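PDB 2PK0: Serine/threonine protein phosphatase Stp1 from Streptococcus agalactiae, which removes phosphate from phosphoserine and phosphothreonine residues of proteins, as a metal-dependent phosphatase of the PP2C family that binds magnesium ions. Local coordinates for residues 28-33 / 67-72; 35-40 / 239-244. All blocks are in the same frame, centred on the assembly; numbering follows the deposited sequence.

Contact 1. Residues 28-33 / 67-72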
loop_
_atom_site.group_PDB
_atom_site.type_symbol
_atom_site.label_atom_id
_atom_site.label_comp_id
_atom_site.label_asym_id
_atom_site.label_seq_id
_atom_site.Cartn_x
_atom_site.Cartn_y
_atom_site.Cartn_z
ATOM N N PHE A 28 -2.513 2.519 -13.205
ATOM C CA PHE A 28 -3.193 3.444 -14.097
ATOM C C PHE A 28 -2.107 4.288 -14.714
ATOM O O PHE A 28 -0.985 4.262 -14.259
ATOM C CB PHE A 28 -4.201 4.348 -13.326
ATOM C CG PHE A 28 -5.201 3.575 -12.516
ATOM C CD1 PHE A 28 -4.970 3.301 -11.155
ATOM C CD2 PHE A 28 -6.340 3.053 -13.119
ATOM C CE1 PHE A 28 -5.863 2.535 -10.428
ATOM C CE2 PHE A 28 -7.246 2.304 -12.401
ATOM C CZ PHE A 28 -7.013 2.043 -11.050
ATOM N N GLU A 29 -2.446 5.048 -15.747
ATOM C CA GLU A 29 -1.501 5.964 -16.371
ATOM C C GLU A 29 -2.238 7.224 -16.839
ATOM O O GLU A 29 -3.258 7.133 -17.520
ATOM C CB GLU A 29 -0.805 5.271 -17.540
ATOM C CG GLU A 29 0.192 6.138 -18.253
ATOM C CD GLU A 29 1.119 5.349 -19.172
ATOM O OE1 GLU A 29 1.784 4.397 -18.684
ATOM O OE2 GLU A 29 1.190 5.697 -20.374
ATOM N N ASN A 30 -1.733 8.402 -16.473
ATOM C CA ASN A 30 -2.389 9.653 -16.854
ATOM C C ASN A 30 -2.031 10.088 -18.273
ATOM O O ASN A 30 -1.244 9.393 -18.924
ATOM C CB ASN A 30 -2.170 10.743 -15.794
ATOM C CG ASN A 30 -0.881 11.505 -15.957
ATOM O OD1 ASN A 30 0.076 11.026 -16.562
ATOM N ND2 ASN A 30 -0.844 12.713 -15.398
ATOM N N LYS A 31 -2.578 11.215 -18.751
ATOM C CA LYS A 31 -2.351 11.657 -20.144
ATOM C C LYS A 31 -0.914 12.080 -20.441
ATOM O O LYS A 31 -0.525 12.207 -21.599
ATOM C CB LYS A 31 -3.281 12.812 -20.542
ATOM C CG LYS A 31 -4.735 12.460 -20.644
ATOM C CD LYS A 31 -5.581 13.686 -20.912
ATOM C CE LYS A 31 -7.049 13.289 -21.015
ATOM N NZ LYS A 31 -7.888 14.392 -21.520
ATOM N N ALA A 32 -0.130 12.325 -19.400
ATOM C CA ALA A 32 1.262 12.663 -19.612
ATOM C C ALA A 32 2.190 11.438 -19.447
ATOM O O ALA A 32 3.397 11.568 -19.454
ATOM C CB ALA A 32 1.668 13.796 -18.702
ATOM N N GLY A 33 1.616 10.250 -19.313
ATOM C CA GLY A 33 2.404 9.039 -19.237
ATOM C C GLY A 33 2.808 8.644 -17.826
ATOM O O GLY A 33 3.549 7.681 -17.642
ATOM N N THR A 67 -6.179 13.050 -15.862
ATOM C CA THR A 67 -5.309 14.162 -15.541
ATOM C C THR A 67 -4.156 14.338 -16.493
ATOM O O THR A 67 -3.861 13.470 -17.309
ATOM C CB THR A 67 -4.713 14.060 -14.147
ATOM O OG1 THR A 67 -3.589 13.175 -14.165
ATOM C CG2 THR A 67 -5.747 13.612 -13.131
ATOM N N ASP A 68 -3.465 15.450 -16.297
ATOM C CA ASP A 68 -2.555 16.051 -17.263
ATOM C C ASP A 68 -1.132 16.203 -16.741
ATOM O O ASP A 68 -0.204 16.403 -17.514
ATOM C CB ASP A 68 -3.044 17.470 -17.510
ATOM C CG ASP A 68 -2.742 17.942 -18.853
ATOM O OD1 ASP A 68 -2.399 17.085 -19.687
ATOM O OD2 ASP A 68 -2.860 19.160 -19.069
ATOM N N PHE A 69 -0.971 16.144 -15.424
ATOM C CA PHE A 69 0.260 16.606 -14.811
ATOM C C PHE A 69 1.485 15.718 -14.876
ATOM O O PHE A 69 1.401 14.507 -15.058
ATOM C CB PHE A 69 0.064 17.115 -13.379
ATOM C CG PHE A 69 -1.197 16.659 -12.691
ATOM C CD1 PHE A 69 -1.293 15.397 -12.141
ATOM C CD2 PHE A 69 -2.251 17.548 -12.504
ATOM C CE1 PHE A 69 -2.429 15.020 -11.475
ATOM C CE2 PHE A 69 -3.371 17.173 -11.843
ATOM C CZ PHE A 69 -3.459 15.911 -11.318
ATOM N N SER A 70 2.639 16.356 -14.728
ATOM C CA SER A 70 3.908 15.674 -14.870
ATOM C C SER A 70 4.886 16.096 -13.793
ATOM O O SER A 70 6.026 15.650 -13.793
ATOM C CB SER A 70 4.505 15.972 -16.239
ATOM O OG SER A 70 4.580 17.364 -16.437
ATOM N N GLU A 71 4.439 16.960 -12.883
ATOM C CA GLU A 71 5.315 17.466 -11.827
ATOM C C GLU A 71 4.875 16.958 -10.455
ATOM O O GLU A 71 3.686 16.739 -10.224
ATOM C CB GLU A 71 5.365 19.000 -11.837
ATOM C CG GLU A 71 5.725 19.636 -13.174
ATOM C CD GLU A 71 7.167 19.364 -13.596
ATOM O OE1 GLU A 71 8.094 19.597 -12.790
ATOM O OE2 GLU A 71 7.381 18.920 -14.746
ATOM N N LEU A 72 5.837 16.793 -9.550
ATOM C CA LEU A 72 5.600 16.222 -8.222
ATOM C C LEU A 72 4.603 16.993 -7.378
ATOM O O LEU A 72 3.784 16.402 -6.686
ATOM C CB LEU A 72 6.910 16.112 -7.450
ATOM C CG LEU A 72 7.873 15.055 -7.989
ATOM C CD1 LEU A 72 9.299 15.297 -7.517
ATOM C CD2 LEU A 72 7.411 13.652 -7.637
#
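A type I beta turn, Asn-30 to Gly-33, joins strand 23-29 to strand 35-43 as a beta hairpin, and its flank is tied to the loop 67-72 between helices 48-64 and 72-96. The turn is closed by the hydrogen bond from Gly-33 N to Asn-30 O, 3.0 Å. Asn-30 does most of the bridging. Its chi1 of 85° wedges CG between the backbone N and C, which turns the amide toward the loop; the Asn-30 and Thr-67 side chains lie roughly perpendicular to each other. Asn-30 ND2 donates to Thr-67 OG1 at 3.0 Å and to Phe-69 O at 2.9 Å; both acceptors lie close to the amide plane, and the second bond arrives on a carbonyl lone pair. OD1 faces back into the turn, taking Val-34 N and, weakly, Ala-32 N. Beside this amide, Lys-31 N donates a hydrogen bond to Thr-67 O at 3.0 Å, almost end-on to the carbonyl (C=O...N 165°), while Ala-32 CB rests 3.4 Å from Asp-68 O. Thr-67 OG1 can only donate to the carbonyl Trp-64 O, so it serves as acceptor toward Asn-30. With both ND2 hydrogens used and OD1 engaged, the buried amide is fixed in rotation and its polar atoms are satisfied.

Contact 2. Residues 35-40 / 239-244; sequences PLIILA and TVALVY
Face-to-face packing of two beta sheets, deep in the PP2C beta sandwich, brings strand 35-43 over strand 238-245. The segments run nearly antiparallel at 161°, but their axes come no closer than 8.3 Å, a separation for side chains rather than backbone pairing; the two strands belong to different antiparallel sheets of five strands each. Ile-37 and Leu-39 point across the interface to meet Thr-239, Ala-241 and Val-243, whereas Ile-38 and Ala-40 point the other way, onto helix 48-64. Ile-37 reaches two partners by separate branches: chi1 of -68° sets CG1 beside the backbone N and leaves CG2 anti to it. Ile-37 CG2 touches Ala-241 CB at 3.8 Å, and the extended CG1 arm brings Ile-37 CD1 to Val-243 CG2, also at 3.8 Å, the two side chains crossing obliquely. Ile-25 of strand 23-29 and Val-194 of strand 191-195 also touch Leu-39 and Ala-241. Thr-239 splits its two branches: OG1 is hydrogen-bonded to Thr-12 OG1 and Asp-23 OD2, leaving CG2 for the apolar interface, with the side chain about 8 Å from a bound magnesium. Leu-39, its CG anti to the backbone N, lies alongside Thr-239, the two pointing opposite ways, with Leu-39 CD1 3.8 Å from Thr-239 CG2 and 3.5 Å from Thr-239 O.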
loop_
_atom_site.group_PDB
_atom_site.type_symbol
_atom_site.label_atom_id
_atom_site.label_comp_id
_atom_site.label_asym_id
_atom_site.label_seq_id
_atom_site.Cartn_x
_atom_site.Cartn_y
_atom_site.Cartn_z
ATOM N N PRO A 35 2.703 6.832 -14.508
ATOM C CA PRO A 35 2.037 5.684 -13.919
ATOM C C PRO A 35 1.650 5.938 -12.473
ATOM O O PRO A 35 2.358 6.654 -11.769
ATOM C CB PRO A 35 3.092 4.565 -13.970
ATOM C CG PRO A 35 4.353 5.172 -14.384
ATOM C CD PRO A 35 4.160 6.641 -14.615
ATOM N N LEU A 36 0.534 5.346 -12.040
ATOM C CA LEU A 36 0.129 5.379 -10.654
ATOM C C LEU A 36 -0.307 3.983 -10.235
ATOM O O LEU A 36 -1.021 3.305 -10.961
ATOM C CB LEU A 36 -1.020 6.369 -10.471
ATOM C CG LEU A 36 -1.618 6.542 -9.075
ATOM C CD1 LEU A 36 -0.796 7.494 -8.212
ATOM C CD2 LEU A 36 -3.023 7.042 -9.198
ATOM N N ILE A 37 0.126 3.562 -9.055
ATOM C CA ILE A 37 -0.192 2.256 -8.512
ATOM C C ILE A 37 -0.945 2.517 -7.240
ATOM O O ILE A 37 -0.491 3.293 -6.401
ATOM C CB ILE A 37 1.076 1.509 -8.146
ATOM C CG1 ILE A 37 1.865 1.151 -9.402
ATOM C CG2 ILE A 37 0.757 0.269 -7.345
ATOM C CD1 ILE A 37 3.283 0.828 -9.123
ATOM N N ILE A 38 -2.125 1.912 -7.116
ATOM C CA ILE A 38 -2.939 2.055 -5.935
ATOM C C ILE A 38 -3.241 0.703 -5.308
ATOM O O ILE A 38 -3.840 -0.152 -5.937
ATOM C CB ILE A 38 -4.260 2.767 -6.244
ATOM C CG1 ILE A 38 -4.038 3.930 -7.195
ATOM C CG2 ILE A 38 -4.884 3.300 -4.960
ATOM C CD1 ILE A 38 -5.291 4.740 -7.410
ATOM N N LEU A 39 -2.829 0.534 -4.053
ATOM C CA LEU A 39 -3.097 -0.672 -3.267
ATOM C C LEU A 39 -4.007 -0.305 -2.091
ATOM O O LEU A 39 -3.753 0.695 -1.399
ATOM C CB LEU A 39 -1.772 -1.256 -2.746
ATOM C CG LEU A 39 -1.718 -2.626 -2.050
ATOM C CD1 LEU A 39 -0.371 -3.250 -2.230
ATOM C CD2 LEU A 39 -2.024 -2.571 -0.543
ATOM N N ALA A 40 -5.035 -1.116 -1.827
ATOM C CA ALA A 40 -5.955 -0.796 -0.733
ATOM C C ALA A 40 -6.367 -2.011 0.046
ATOM O O ALA A 40 -6.755 -3.012 -0.533
ATOM C CB ALA A 40 -7.171 -0.088 -1.254
ATOM N N THR A 239 -1.261 -8.912 -0.748
ATOM C CA THR A 239 -1.387 -8.106 -1.962
ATOM C C THR A 239 -0.129 -7.290 -2.137
ATOM O O THR A 239 0.264 -6.583 -1.220
ATOM C CB THR A 239 -2.613 -7.185 -1.882
ATOM O OG1 THR A 239 -3.802 -7.989 -1.960
ATOM C CG2 THR A 239 -2.637 -6.208 -3.028
ATOM N N VAL A 240 0.542 -7.433 -3.285
ATOM C CA VAL A 240 1.864 -6.832 -3.475
ATOM C C VAL A 240 2.013 -6.154 -4.840
ATOM O O VAL A 240 1.648 -6.726 -5.873
ATOM C CB VAL A 240 3.023 -7.879 -3.298
ATOM C CG1 VAL A 240 4.372 -7.193 -3.202
ATOM C CG2 VAL A 240 2.833 -8.734 -2.063
ATOM N N ALA A 241 2.531 -4.926 -4.842
ATOM C CA ALA A 241 3.052 -4.315 -6.066
ATOM C C ALA A 241 4.566 -4.253 -5.997
ATOM O O ALA A 241 5.136 -3.744 -5.021
ATOM C CB ALA A 241 2.501 -2.932 -6.252
ATOM N N LEU A 242 5.227 -4.767 -7.024
ATOM C CA LEU A 242 6.681 -4.669 -7.098
ATOM C C LEU A 242 7.057 -3.840 -8.293
ATOM O O LEU A 242 6.483 -4.026 -9.363
ATOM C CB LEU A 242 7.326 -6.036 -7.249
ATOM C CG LEU A 242 7.272 -7.023 -6.093
ATOM C CD1 LEU A 242 7.672 -8.377 -6.635
ATOM C CD2 LEU A 242 8.200 -6.600 -4.979
ATOM N N VAL A 243 8.000 -2.912 -8.097
ATOM C CA VAL A 243 8.585 -2.145 -9.186
ATOM C C VAL A 243 10.108 -2.375 -9.203
ATOM O O VAL A 243 10.778 -2.108 -8.222
ATOM C CB VAL A 243 8.316 -0.631 -9.045
ATOM C CG1 VAL A 243 8.718 0.109 -10.324
ATOM C CG2 VAL A 243 6.855 -0.354 -8.690
ATOM N N TYR A 244 10.642 -2.871 -10.317
ATOM C CA TYR A 244 12.084 -3.062 -10.484
ATOM C C TYR A 244 12.672 -1.985 -11.405
ATOM O O TYR A 244 12.112 -1.696 -12.462
ATOM C CB TYR A 244 12.371 -4.459 -11.049
ATOM C CG TYR A 244 13.823 -4.674 -11.426
ATOM C CD1 TYR A 244 14.823 -4.681 -10.450
ATOM C CD2 TYR A 244 14.199 -4.877 -12.749
ATOM C CE1 TYR A 244 16.141 -4.877 -10.778
ATOM C CE2 TYR A 244 15.518 -5.058 -13.087
ATOM C CZ TYR A 244 16.480 -5.057 -12.096
ATOM O OH TYR A 244 17.793 -5.241 -12.428
#

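In the fold
Contacts 1 and 2 have centres about 16 Å apart and meet through one hairpin. Strand 23-29 ends in the turn of contact 1, and strand 35-43 carries contact 2 away from it; the two are neighbours in one sheet, with Phe-28 N probably hydrogen-bonded to Leu-36 O at 2.8 Å. Along the chain the order is 28-33, 35-40, 67-72, 239-244, so the segments of the two contacts alternate. Contact 1 lies at the surface, its centre about 20 Å from that of the chain, and ties the hairpin's end to the connection between two helices; contact 2, its centre about 7 Å from the chain centre, joins the sheets. Beyond Ala-40, the same strand leads to Asp-41 and Gly-42, which bind magnesium.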